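Local coordinates for Lin2722 protein (Listeria innocua, PDB 3DS8) that is of unknown function but belongs to the alpha/beta-hydrolase clan and probably acts as a serine hydrolase, at residues S32-S43 / A57-Q68; T94-G105 / P122-P133. All coordinates share one frame; numbering follows the deposited sequence.

Contact 1 (S32-S43 / A57-Q68); sequences SSNEALTMTVNS and AKRPIIKFGFEQ. With SO4 (sulfate ion), chain D.
Ser-33 OG gives its proton to Arg-59 O at 2.6 Å, and stands beside its own backbone N (chi1 -65°) to do so. Asn-34 is used at three points: its N donates to Lys-58 O, its OD1 takes Lys-58 N at 2.7 Å from above the amide plane, and its ND2 turns to a sulfate ion and to Asp-56 O. Glu-35 N is buried without a partner in the model, whereas OE2 of the same residue is hydrogen-bonded to Thr-54 OG1. From Glu-35 O to Glu-67 N an unbroken ladder of backbone bonds joins 36-42 and 61-66 as parallel neighbours in the central sheet of the alpha/beta-hydrolase fold, between 46-50 and 6-9. On the face that Leu-37 and Met-39 turn to helix 73-91, Val-41 CG1 reaches both Phe-64 CZ (3.6 Å) and Phe-66 CD1 (3.5 Å). Past the strands, Gln-68 bends at chi2 (91°) and spans the end of strand 36-42: OE1 accepts Ser-43 N at 2.7 Å, and NE2 lies 2.5 Å from Asn-42 OD1, too short to be taken at face value; OD1 also accepts from Glu-44 N. One water donates to both Val-41 O and Gln-68 OE1 and accepts from Gln-68 N.

Contact 2 (T94-G105 / P122-P133); sequences TQMDGVGHSNGG and PTLRKLVAIGSP. With SO4 (sulfate ion), chain B; SO4 (sulfate ion), chain F.
Thr-94 O takes two protons from one residue, Thr-123 N at 2.8 Å and Thr-123 OG1 at 3.1 Å, which fixes the start of the parallel pairing. Gln-95 lays CG against that hydroxyl. On the other face Met-96, a selenomethionine, passes Pro-122 and brings CE to Leu-124 CD1. A beta bulge at Arg-125 and Lys-126 gives the second strand one extra residue, and opposite it Asp-97 accepts from both. Its carboxylate lies nearly coplanar with the guanidinium of Arg-125, which grips it side-on: NE to OD1 and NH2 to OD2 (2.8 Å), both on syn lone pairs. Lys-126 N comes to OD1 from above the carboxylate plane at 2.9 Å, while the lysine's own amine leaves for Phe-238 O, Glu-173 and a sulfate ion. Gly-98 and Gly-100 carry the regular ladder onward, and between them Val-99 packs CG1 on Val-128 CB and Ile-130 CD1 (3.8 Å). His-101 ND1 makes a weak bond to Ile-130 O, which Ser-102 N holds more firmly at 2.8 Å. The chain now turns sharply into helix 103-114 of the beta-alpha-beta unit, with Ser-102 at phi 54°, psi -116°, a strained backbone consistent with a nucleophile elbow, as in other alpha/beta hydrolases; Gly-100, Ser-102 and Gly-104 fit its GxSxG pattern. Ser-132 OG donates to a lone pair of Ser-102 O at 2.8 Å and sits against Gly-105 CA. Asn-103 N binds a sulfate, probably from the crystallisation liquor, that Ser-12 and His-222 also hold; its S lies only 2.8 Å from Ser-102 OG, so its placement there is doubtful. The elbow and the grouping of Ser-102, His-222 and Asp-188 are consistent with a hydrolase triad, in which Ser-102 would probably be the nucleophile.

How the contacts relate
Both contacts pair parallel strands of one mixed sheet, with strand 6-9 running between them. Contact 2 lies near the centre of the chain and is largely buried; contact 1, towards the edge, is only partly so. That difference shows at their C-terminal ends: contact 1 finishes in amides and a water, contact 2 in the tight turn of the putative nucleophile. Helix 73-91 packs on side chains of both. At the other end of the strands they meet directly, since Arg-59 of contact 1 makes a salt bridge to Asp-97 of contact 2 through NH2 and OD2, giving that carboxylate a second arginine and probably offsetting the closeness of Arg-59 to Arg-125.

Contact 1 (S32-S43 / A57-Q68)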
loop_
_atom_site.group_PDB
_atom_site.type_symbol
_atom_site.label_atom_id
_atom_site.label_comp_id
_atom_site.label_asym_id
_atom_site.label_seq_id
_atom_site.Cartn_x
_atom_site.Cartn_y
_atom_site.Cartn_z
ATOM N N SER A 32 0.551 -7.105 -18.029
ATOM C CA SER A 32 1.850 -7.185 -17.332
ATOM C C SER A 32 1.853 -8.293 -16.280
ATOM O O SER A 32 2.931 -8.722 -15.833
ATOM C CB SER A 32 2.204 -5.848 -16.682
ATOM O OG SER A 32 1.105 -5.297 -15.986
ATOM N N SER A 33 0.654 -8.718 -15.887
ATOM C CA SER A 33 0.468 -9.884 -15.001
ATOM C C SER A 33 -0.368 -10.879 -15.760
ATOM O O SER A 33 -1.258 -10.480 -16.500
ATOM C CB SER A 33 -0.239 -9.512 -13.701
ATOM O OG SER A 33 0.519 -8.639 -12.875
ATOM N N ASN A 34 -0.097 -12.174 -15.597
ATOM C CA ASN A 34 -0.851 -13.174 -16.377
ATOM C C ASN A 34 -1.570 -14.244 -15.542
ATOM O O ASN A 34 -2.259 -15.132 -16.099
ATOM C CB ASN A 34 0.009 -13.788 -17.469
ATOM C CG ASN A 34 1.079 -14.702 -16.947
ATOM O OD1 ASN A 34 1.242 -14.862 -15.737
ATOM N ND2 ASN A 34 1.841 -15.293 -17.865
ATOM N N GLU A 35 -1.400 -14.189 -14.229
ATOM C CA GLU A 35 -2.056 -15.158 -13.343
ATOM C C GLU A 35 -2.386 -14.495 -12.006
ATOM O O GLU A 35 -1.744 -13.519 -11.606
ATOM C CB GLU A 35 -1.188 -16.387 -13.065
ATOM C CG GLU A 35 -0.765 -17.197 -14.264
ATOM C CD GLU A 35 0.074 -18.435 -13.899
ATOM O OE1 GLU A 35 -0.062 -18.951 -12.783
ATOM O OE2 GLU A 35 0.823 -18.926 -14.765
ATOM N N ALA A 36 -3.413 -15.034 -11.337
ATOM C CA ALA A 36 -3.812 -14.524 -10.028
ATOM C C ALA A 36 -4.239 -15.658 -9.107
ATOM O O ALA A 36 -4.670 -16.718 -9.563
ATOM C CB ALA A 36 -4.930 -13.522 -10.122
ATOM N N LEU A 37 -4.107 -15.390 -7.829
ATOM C CA LEU A 37 -4.527 -16.256 -6.740
ATOM C C LEU A 37 -5.352 -15.373 -5.773
ATOM O O LEU A 37 -5.077 -14.180 -5.643
ATOM C CB LEU A 37 -3.250 -16.785 -6.077
ATOM C CG LEU A 37 -3.254 -17.737 -4.930
ATOM C CD1 LEU A 37 -1.844 -18.324 -4.717
ATOM C CD2 LEU A 37 -3.704 -16.981 -3.793
ATOM N N THR A 38 -6.402 -15.925 -5.160
ATOM C CA THR A 38 -7.105 -15.219 -4.084
ATOM C C THR A 38 -6.744 -15.874 -2.757
ATOM O O THR A 38 -6.755 -17.093 -2.649
ATOM C CB THR A 38 -8.632 -15.185 -4.317
ATOM O OG1 THR A 38 -8.903 -14.367 -5.465
ATOM C CG2 THR A 38 -9.392 -14.624 -3.088
HETATM N N MSE A 39 -6.392 -15.067 -1.756
HETATM C CA MSE A 39 -6.062 -15.588 -0.440
HETATM C C MSE A 39 -6.861 -14.831 0.571
HETATM O O MSE A 39 -6.955 -13.624 0.488
HETATM C CB MSE A 39 -4.609 -15.367 -0.051
HETATM C CG MSE A 39 -3.615 -16.208 -0.722
HETATM SE SE MSE A 39 -1.879 -15.948 0.236
HETATM C CE MSE A 39 -2.184 -16.927 1.820
ATOM N N THR A 40 -7.390 -15.524 1.574
ATOM C CA THR A 40 -8.079 -14.815 2.618
ATOM C C THR A 40 -7.651 -15.359 3.980
ATOM O O THR A 40 -7.226 -16.518 4.097
ATOM C CB THR A 40 -9.583 -14.961 2.410
ATOM O OG1 THR A 40 -9.910 -16.338 2.338
ATOM C CG2 THR A 40 -10.043 -14.307 1.059
ATOM N N VAL A 41 -7.767 -14.530 5.005
ATOM C CA VAL A 41 -7.335 -14.915 6.367
ATOM C C VAL A 41 -8.405 -14.465 7.350
ATOM O O VAL A 41 -9.123 -13.482 7.125
ATOM C CB VAL A 41 -5.905 -14.365 6.739
ATOM C CG1 VAL A 41 -5.868 -12.795 6.728
ATOM C CG2 VAL A 41 -5.413 -14.878 8.149
ATOM N N ASN A 42 -8.531 -15.247 8.415
ATOM C CA ASN A 42 -9.479 -15.017 9.480
ATOM C C ASN A 42 -8.679 -15.201 10.767
ATOM O O ASN A 42 -8.076 -16.261 10.983
ATOM C CB ASN A 42 -10.574 -16.066 9.365
ATOM C CG ASN A 42 -11.686 -15.910 10.361
ATOM O OD1 ASN A 42 -11.578 -15.235 11.398
ATOM N ND2 ASN A 42 -12.775 -16.588 10.071
ATOM N N SER A 43 -8.735 -14.202 11.627
ATOM C CA SER A 43 -8.087 -14.245 12.937
ATOM C C SER A 43 -8.562 -15.402 13.812
ATOM O O SER A 43 -7.913 -15.687 14.817
ATOM C CB SER A 43 -8.337 -12.935 13.697
ATOM O OG SER A 43 -9.685 -12.850 14.129
ATOM N N ALA A 57 4.069 -18.197 -14.443
ATOM C CA ALA A 57 3.470 -16.967 -13.881
ATOM C C ALA A 57 4.334 -15.750 -14.091
ATOM O O ALA A 57 5.523 -15.756 -13.787
ATOM C CB ALA A 57 3.104 -17.133 -12.363
ATOM N N LYS A 58 3.711 -14.677 -14.575
ATOM C CA LYS A 58 4.353 -13.393 -14.752
ATOM C C LYS A 58 3.682 -12.366 -13.859
ATOM O O LYS A 58 2.498 -12.147 -13.970
ATOM C CB LYS A 58 4.223 -12.958 -16.208
ATOM C CG LYS A 58 4.816 -11.617 -16.526
ATOM C CD LYS A 58 4.801 -11.332 -18.036
ATOM C CE LYS A 58 3.433 -10.911 -18.564
ATOM N NZ LYS A 58 3.464 -10.666 -20.049
ATOM N N ARG A 59 4.441 -11.777 -12.949
ATOM C CA ARG A 59 3.945 -10.798 -11.975
ATOM C C ARG A 59 2.610 -11.236 -11.369
ATOM O O ARG A 59 1.618 -10.507 -11.382
ATOM C CB ARG A 59 3.845 -9.404 -12.644
ATOM C CG ARG A 59 5.185 -8.955 -13.199
ATOM C CD ARG A 59 6.076 -8.517 -12.064
ATOM N NE ARG A 59 5.763 -7.156 -11.602
ATOM C CZ ARG A 59 5.889 -6.709 -10.354
ATOM N NH1 ARG A 59 6.195 -7.517 -9.334
ATOM N NH2 ARG A 59 5.651 -5.432 -10.113
ATOM N N PRO A 60 2.590 -12.428 -10.781
ATOM C CA PRO A 60 1.303 -12.970 -10.354
ATOM C C PRO A 60 0.658 -12.089 -9.291
ATOM O O PRO A 60 1.327 -11.586 -8.398
ATOM C CB PRO A 60 1.655 -14.354 -9.821
ATOM C CG PRO A 60 3.078 -14.239 -9.433
ATOM C CD PRO A 60 3.698 -13.339 -10.449
ATOM N N ILE A 61 -0.641 -11.893 -9.419
ATOM C CA ILE A 61 -1.413 -11.081 -8.502
ATOM C C ILE A 61 -2.000 -11.942 -7.361
ATOM O O ILE A 61 -2.603 -13.011 -7.578
ATOM C CB ILE A 61 -2.502 -10.307 -9.269
ATOM C CG1 ILE A 61 -1.834 -9.270 -10.191
ATOM C CG2 ILE A 61 -3.521 -9.632 -8.295
ATOM C CD1 ILE A 61 -2.821 -8.600 -11.112
ATOM N N ILE A 62 -1.804 -11.469 -6.143
ATOM C CA ILE A 62 -2.427 -12.066 -4.965
ATOM C C ILE A 62 -3.532 -11.137 -4.458
ATOM O O ILE A 62 -3.281 -10.077 -3.871
ATOM C CB ILE A 62 -1.398 -12.345 -3.854
ATOM C CG1 ILE A 62 -0.152 -13.061 -4.414
ATOM C CG2 ILE A 62 -2.092 -13.079 -2.641
ATOM C CD1 ILE A 62 -0.340 -14.420 -5.056
ATOM N N LYS A 63 -4.763 -11.509 -4.749
ATOM C CA LYS A 63 -5.916 -10.749 -4.298
ATOM C C LYS A 63 -6.185 -11.158 -2.860
ATOM O O LYS A 63 -6.610 -12.268 -2.588
ATOM C CB LYS A 63 -7.123 -11.031 -5.188
ATOM C CG LYS A 63 -6.872 -10.668 -6.636
ATOM C CD LYS A 63 -8.138 -10.812 -7.491
ATOM C CE LYS A 63 -7.862 -10.476 -8.926
ATOM N NZ LYS A 63 -9.074 -10.706 -9.773
ATOM N N PHE A 64 -5.959 -10.238 -1.946
ATOM C CA PHE A 64 -5.983 -10.588 -0.529
ATOM C C PHE A 64 -7.246 -10.101 0.177
ATOM O O PHE A 64 -7.702 -8.983 -0.059
ATOM C CB PHE A 64 -4.734 -10.040 0.165
ATOM C CG PHE A 64 -4.420 -10.739 1.427
ATOM C CD1 PHE A 64 -3.647 -11.885 1.413
ATOM C CD2 PHE A 64 -4.922 -10.280 2.628
ATOM C CE1 PHE A 64 -3.370 -12.571 2.568
ATOM C CE2 PHE A 64 -4.645 -10.955 3.808
ATOM C CZ PHE A 64 -3.871 -12.112 3.783
ATOM N N GLY A 65 -7.789 -10.915 1.080
ATOM C CA GLY A 65 -8.950 -10.499 1.829
ATOM C C GLY A 65 -8.805 -10.796 3.304
ATOM O O GLY A 65 -8.449 -11.887 3.664
ATOM N N PHE A 66 -9.131 -9.827 4.145
ATOM C CA PHE A 66 -9.295 -10.052 5.585
ATOM C C PHE A 66 -10.766 -10.245 5.933
ATOM O O PHE A 66 -11.578 -9.327 5.739
ATOM C CB PHE A 66 -8.785 -8.839 6.350
ATOM C CG PHE A 66 -7.314 -8.608 6.230
ATOM C CD1 PHE A 66 -6.436 -9.366 6.965
ATOM C CD2 PHE A 66 -6.804 -7.641 5.373
ATOM C CE1 PHE A 66 -5.056 -9.159 6.874
ATOM C CE2 PHE A 66 -5.439 -7.463 5.233
ATOM C CZ PHE A 66 -4.555 -8.209 6.029
ATOM N N GLU A 67 -11.136 -11.400 6.491
ATOM C CA GLU A 67 -12.539 -11.596 6.907
ATOM C C GLU A 67 -12.952 -10.541 7.956
ATOM O O GLU A 67 -14.099 -10.063 7.967
ATOM C CB GLU A 67 -12.762 -12.970 7.529
ATOM C CG GLU A 67 -14.240 -13.162 7.914
ATOM C CD GLU A 67 -14.763 -14.606 7.871
ATOM O OE1 GLU A 67 -13.967 -15.573 7.804
ATOM O OE2 GLU A 67 -16.011 -14.751 7.898
ATOM N N GLN A 68 -12.017 -10.210 8.830
ATOM C CA GLN A 68 -12.207 -9.156 9.824
ATOM C C GLN A 68 -11.821 -7.839 9.168
ATOM O O GLN A 68 -10.727 -7.313 9.374
ATOM C CB GLN A 68 -11.401 -9.434 11.094
ATOM C CG GLN A 68 -12.028 -10.560 11.935
ATOM C CD GLN A 68 -11.513 -11.917 11.599
ATOM O OE1 GLN A 68 -10.325 -12.079 11.314
ATOM N NE2 GLN A 68 -12.385 -12.931 11.686
HETATM S S SO4 D . 1.465 -14.245 -20.874
HETATM O O1 SO4 D . 2.456 -14.105 -19.817
HETATM O O2 SO4 D . 0.911 -12.914 -21.173
HETATM O O3 SO4 D . 2.137 -14.826 -22.035
HETATM O O4 SO4 D . 0.389 -15.146 -20.469
HETATM O O HOH W 1 -9.061 -11.094 9.010
#

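Contact 2 (T94-G105 / P122-P133)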
loop_
_atom_site.group_PDB
_atom_site.type_symbol
_atom_site.label_atom_id
_atom_site.label_comp_id
_atom_site.label_asym_id
_atom_site.label_seq_id
_atom_site.Cartn_x
_atom_site.Cartn_y
_atom_site.Cartn_z
ATOM N N THR A 94 10.836 -14.637 -2.625
ATOM C CA THR A 94 11.658 -13.942 -1.633
ATOM C C THR A 94 11.309 -12.458 -1.502
ATOM O O THR A 94 11.638 -11.848 -0.492
ATOM C CB THR A 94 13.128 -14.087 -1.964
ATOM O OG1 THR A 94 13.342 -13.619 -3.285
ATOM C CG2 THR A 94 13.552 -15.558 -1.872
ATOM N N GLN A 95 10.687 -11.900 -2.550
ATOM C CA GLN A 95 10.187 -10.509 -2.578
ATOM C C GLN A 95 8.752 -10.476 -3.049
ATOM O O GLN A 95 8.320 -11.376 -3.747
ATOM C CB GLN A 95 10.985 -9.651 -3.546
ATOM C CG GLN A 95 12.462 -9.575 -3.263
ATOM C CD GLN A 95 13.143 -8.612 -4.207
ATOM O OE1 GLN A 95 13.472 -8.959 -5.344
ATOM N NE2 GLN A 95 13.344 -7.401 -3.742
HETATM N N MSE A 96 8.037 -9.396 -2.696
HETATM C CA MSE A 96 6.733 -9.108 -3.251
HETATM C C MSE A 96 6.537 -7.592 -3.284
HETATM O O MSE A 96 7.138 -6.882 -2.507
HETATM C CB MSE A 96 5.666 -9.712 -2.381
HETATM C CG MSE A 96 5.557 -9.073 -1.076
HETATM SE SE MSE A 96 4.223 -10.058 -0.004
HETATM C CE MSE A 96 3.597 -8.582 1.151
ATOM N N ASP A 97 5.692 -7.145 -4.185
ATOM C CA ASP A 97 5.211 -5.762 -4.205
ATOM C C ASP A 97 3.791 -5.739 -3.634
ATOM O O ASP A 97 3.138 -6.769 -3.583
ATOM C CB ASP A 97 5.199 -5.252 -5.614
ATOM C CG ASP A 97 6.554 -5.243 -6.229
ATOM O OD1 ASP A 97 7.537 -5.042 -5.511
ATOM O OD2 ASP A 97 6.607 -5.386 -7.458
ATOM N N GLY A 98 3.354 -4.619 -3.100
ATOM C CA GLY A 98 2.009 -4.518 -2.560
ATOM C C GLY A 98 1.343 -3.196 -2.878
ATOM O O GLY A 98 1.999 -2.175 -2.921
ATOM N N VAL A 99 0.049 -3.252 -3.132
ATOM C CA VAL A 99 -0.784 -2.090 -3.320
ATOM C C VAL A 99 -1.888 -2.210 -2.295
ATOM O O VAL A 99 -2.592 -3.217 -2.253
ATOM C CB VAL A 99 -1.419 -2.048 -4.699
ATOM C CG1 VAL A 99 -2.229 -0.736 -4.852
ATOM C CG2 VAL A 99 -0.365 -2.174 -5.807
ATOM N N GLY A 100 -2.078 -1.169 -1.490
ATOM C CA GLY A 100 -3.122 -1.161 -0.485
ATOM C C GLY A 100 -4.000 0.080 -0.503
ATOM O O GLY A 100 -3.489 1.201 -0.536
ATOM N N HIS A 101 -5.306 -0.102 -0.570
ATOM C CA HIS A 101 -6.233 1.018 -0.483
ATOM C C HIS A 101 -6.457 1.308 0.995
ATOM O O HIS A 101 -6.846 0.400 1.747
ATOM C CB HIS A 101 -7.521 0.619 -1.188
ATOM C CG HIS A 101 -8.614 1.634 -1.156
ATOM N ND1 HIS A 101 -8.415 3.000 -1.257
ATOM C CD2 HIS A 101 -9.959 1.453 -1.073
ATOM C CE1 HIS A 101 -9.596 3.604 -1.216
ATOM N NE2 HIS A 101 -10.543 2.692 -1.109
ATOM N N SER A 102 -6.243 2.555 1.378
ATOM C CA SER A 102 -6.572 3.084 2.695
ATOM C C SER A 102 -5.958 2.251 3.827
ATOM O O SER A 102 -4.742 2.165 3.902
ATOM C CB SER A 102 -8.089 3.330 2.811
ATOM O OG SER A 102 -8.305 4.230 3.914
ATOM N N ASN A 103 -6.771 1.615 4.684
ATOM C CA ASN A 103 -6.237 0.730 5.735
ATOM C C ASN A 103 -5.257 -0.320 5.214
ATOM O O ASN A 103 -4.312 -0.720 5.913
ATOM C CB ASN A 103 -7.389 0.035 6.506
ATOM C CG ASN A 103 -6.996 -0.370 7.913
ATOM O OD1 ASN A 103 -6.513 0.484 8.675
ATOM N ND2 ASN A 103 -7.218 -1.664 8.298
ATOM N N GLY A 104 -5.479 -0.777 4.000
ATOM C CA GLY A 104 -4.571 -1.761 3.372
ATOM C C GLY A 104 -3.180 -1.265 3.177
ATOM O O GLY A 104 -2.200 -2.016 3.353
ATOM N N GLY A 105 -3.058 -0.002 2.785
ATOM C CA GLY A 105 -1.726 0.645 2.733
ATOM C C GLY A 105 -1.051 0.787 4.088
ATOM O O GLY A 105 0.168 0.625 4.191
ATOM N N PRO A 122 8.023 -13.059 2.340
ATOM C CA PRO A 122 8.659 -12.281 1.277
ATOM C C PRO A 122 8.966 -10.849 1.728
ATOM O O PRO A 122 8.195 -10.229 2.466
ATOM C CB PRO A 122 7.644 -12.331 0.157
ATOM C CG PRO A 122 6.710 -13.478 0.521
ATOM C CD PRO A 122 6.639 -13.392 1.977
ATOM N N THR A 123 10.090 -10.323 1.287
ATOM C CA THR A 123 10.450 -8.958 1.637
ATOM C C THR A 123 9.597 -8.032 0.745
ATOM O O THR A 123 9.509 -8.260 -0.462
ATOM C CB THR A 123 11.915 -8.647 1.320
ATOM O OG1 THR A 123 12.138 -8.856 -0.066
ATOM C CG2 THR A 123 12.831 -9.525 2.030
ATOM N N LEU A 124 8.987 -7.004 1.323
ATOM C CA LEU A 124 8.235 -6.018 0.517
ATOM C C LEU A 124 9.245 -5.155 -0.238
ATOM O O LEU A 124 10.218 -4.679 0.325
ATOM C CB LEU A 124 7.368 -5.135 1.408
ATOM C CG LEU A 124 6.282 -4.301 0.799
ATOM C CD1 LEU A 124 5.262 -5.144 0.020
ATOM C CD2 LEU A 124 5.598 -3.514 1.964
ATOM N N ARG A 125 9.036 -5.023 -1.529
ATOM C CA ARG A 125 9.886 -4.253 -2.394
ATOM C C ARG A 125 9.201 -2.916 -2.748
ATOM O O ARG A 125 9.617 -1.862 -2.279
ATOM C CB ARG A 125 10.245 -5.056 -3.638
ATOM C CG ARG A 125 11.176 -4.298 -4.595
ATOM C CD ARG A 125 11.405 -5.013 -5.902
ATOM N NE ARG A 125 10.211 -5.112 -6.731
ATOM C CZ ARG A 125 10.245 -5.381 -8.032
ATOM N NH1 ARG A 125 11.411 -5.586 -8.652
ATOM N NH2 ARG A 125 9.133 -5.426 -8.716
ATOM N N LYS A 126 8.161 -2.961 -3.563
ATOM C CA LYS A 126 7.388 -1.744 -3.892
ATOM C C LYS A 126 6.134 -1.729 -3.041
ATOM O O LYS A 126 5.476 -2.762 -2.898
ATOM C CB LYS A 126 6.997 -1.727 -5.339
ATOM C CG LYS A 126 8.204 -1.628 -6.288
ATOM C CD LYS A 126 7.778 -1.842 -7.698
ATOM C CE LYS A 126 8.901 -1.799 -8.658
ATOM N NZ LYS A 126 9.395 -0.454 -9.005
ATOM N N LEU A 127 5.800 -0.578 -2.492
ATOM C CA LEU A 127 4.645 -0.377 -1.623
ATOM C C LEU A 127 3.876 0.820 -2.165
ATOM O O LEU A 127 4.393 1.933 -2.172
ATOM C CB LEU A 127 5.069 -0.073 -0.187
ATOM C CG LEU A 127 4.047 -0.084 0.950
ATOM C CD1 LEU A 127 4.818 0.060 2.308
ATOM C CD2 LEU A 127 2.950 0.981 0.761
ATOM N N VAL A 128 2.669 0.579 -2.659
ATOM C CA VAL A 128 1.754 1.636 -3.085
ATOM C C VAL A 128 0.608 1.780 -2.087
ATOM O O VAL A 128 -0.113 0.810 -1.750
ATOM C CB VAL A 128 1.179 1.370 -4.508
ATOM C CG1 VAL A 128 0.234 2.524 -4.947
ATOM C CG2 VAL A 128 2.286 1.175 -5.551
ATOM N N ALA A 129 0.502 2.988 -1.515
ATOM C CA ALA A 129 -0.539 3.297 -0.523
ATOM C C ALA A 129 -1.494 4.336 -1.116
ATOM O O ALA A 129 -1.046 5.405 -1.500
ATOM C CB ALA A 129 0.114 3.830 0.783
ATOM N N ILE A 130 -2.782 3.994 -1.222
ATOM C CA ILE A 130 -3.753 4.831 -1.934
ATOM C C ILE A 130 -4.748 5.351 -0.888
ATOM O O ILE A 130 -5.583 4.587 -0.380
ATOM C CB ILE A 130 -4.460 4.048 -3.069
ATOM C CG1 ILE A 130 -3.425 3.436 -4.023
ATOM C CG2 ILE A 130 -5.444 4.948 -3.797
ATOM C CD1 ILE A 130 -4.040 2.602 -5.116
ATOM N N GLY A 131 -4.634 6.648 -0.564
ATOM C CA GLY A 131 -5.496 7.304 0.430
ATOM C C GLY A 131 -5.369 6.729 1.838
ATOM O O GLY A 131 -6.360 6.611 2.562
ATOM N N SER A 132 -4.150 6.392 2.251
ATOM C CA SER A 132 -3.947 5.700 3.519
ATOM C C SER A 132 -3.786 6.747 4.609
ATOM O O SER A 132 -2.945 7.633 4.456
ATOM C CB SER A 132 -2.717 4.788 3.488
ATOM O OG SER A 132 -2.867 3.709 2.540
ATOM N N PRO A 133 -4.559 6.636 5.697
ATOM C CA PRO A 133 -4.467 7.692 6.713
ATOM C C PRO A 133 -3.317 7.451 7.703
ATOM O O PRO A 133 -3.511 7.035 8.861
ATOM C CB PRO A 133 -5.847 7.631 7.354
ATOM C CG PRO A 133 -6.236 6.192 7.241
ATOM C CD PRO A 133 -5.655 5.687 5.999
HETATM S S SO4 B . -10.061 3.026 5.760
HETATM O O1 SO4 B . -8.920 3.913 6.075
HETATM O O2 SO4 B . -10.944 3.641 4.786
HETATM O O3 SO4 B . -9.597 1.764 5.171
HETATM O O4 SO4 B . -10.805 2.785 7.032
HETATM S S SO4 F . 13.317 -1.601 -8.829
HETATM O O1 SO4 F . 14.452 -2.449 -9.235
HETATM O O2 SO4 F . 13.848 -0.203 -8.807
HETATM O O3 SO4 F . 12.175 -1.753 -9.762
HETATM O O4 SO4 F . 12.758 -2.073 -7.535
#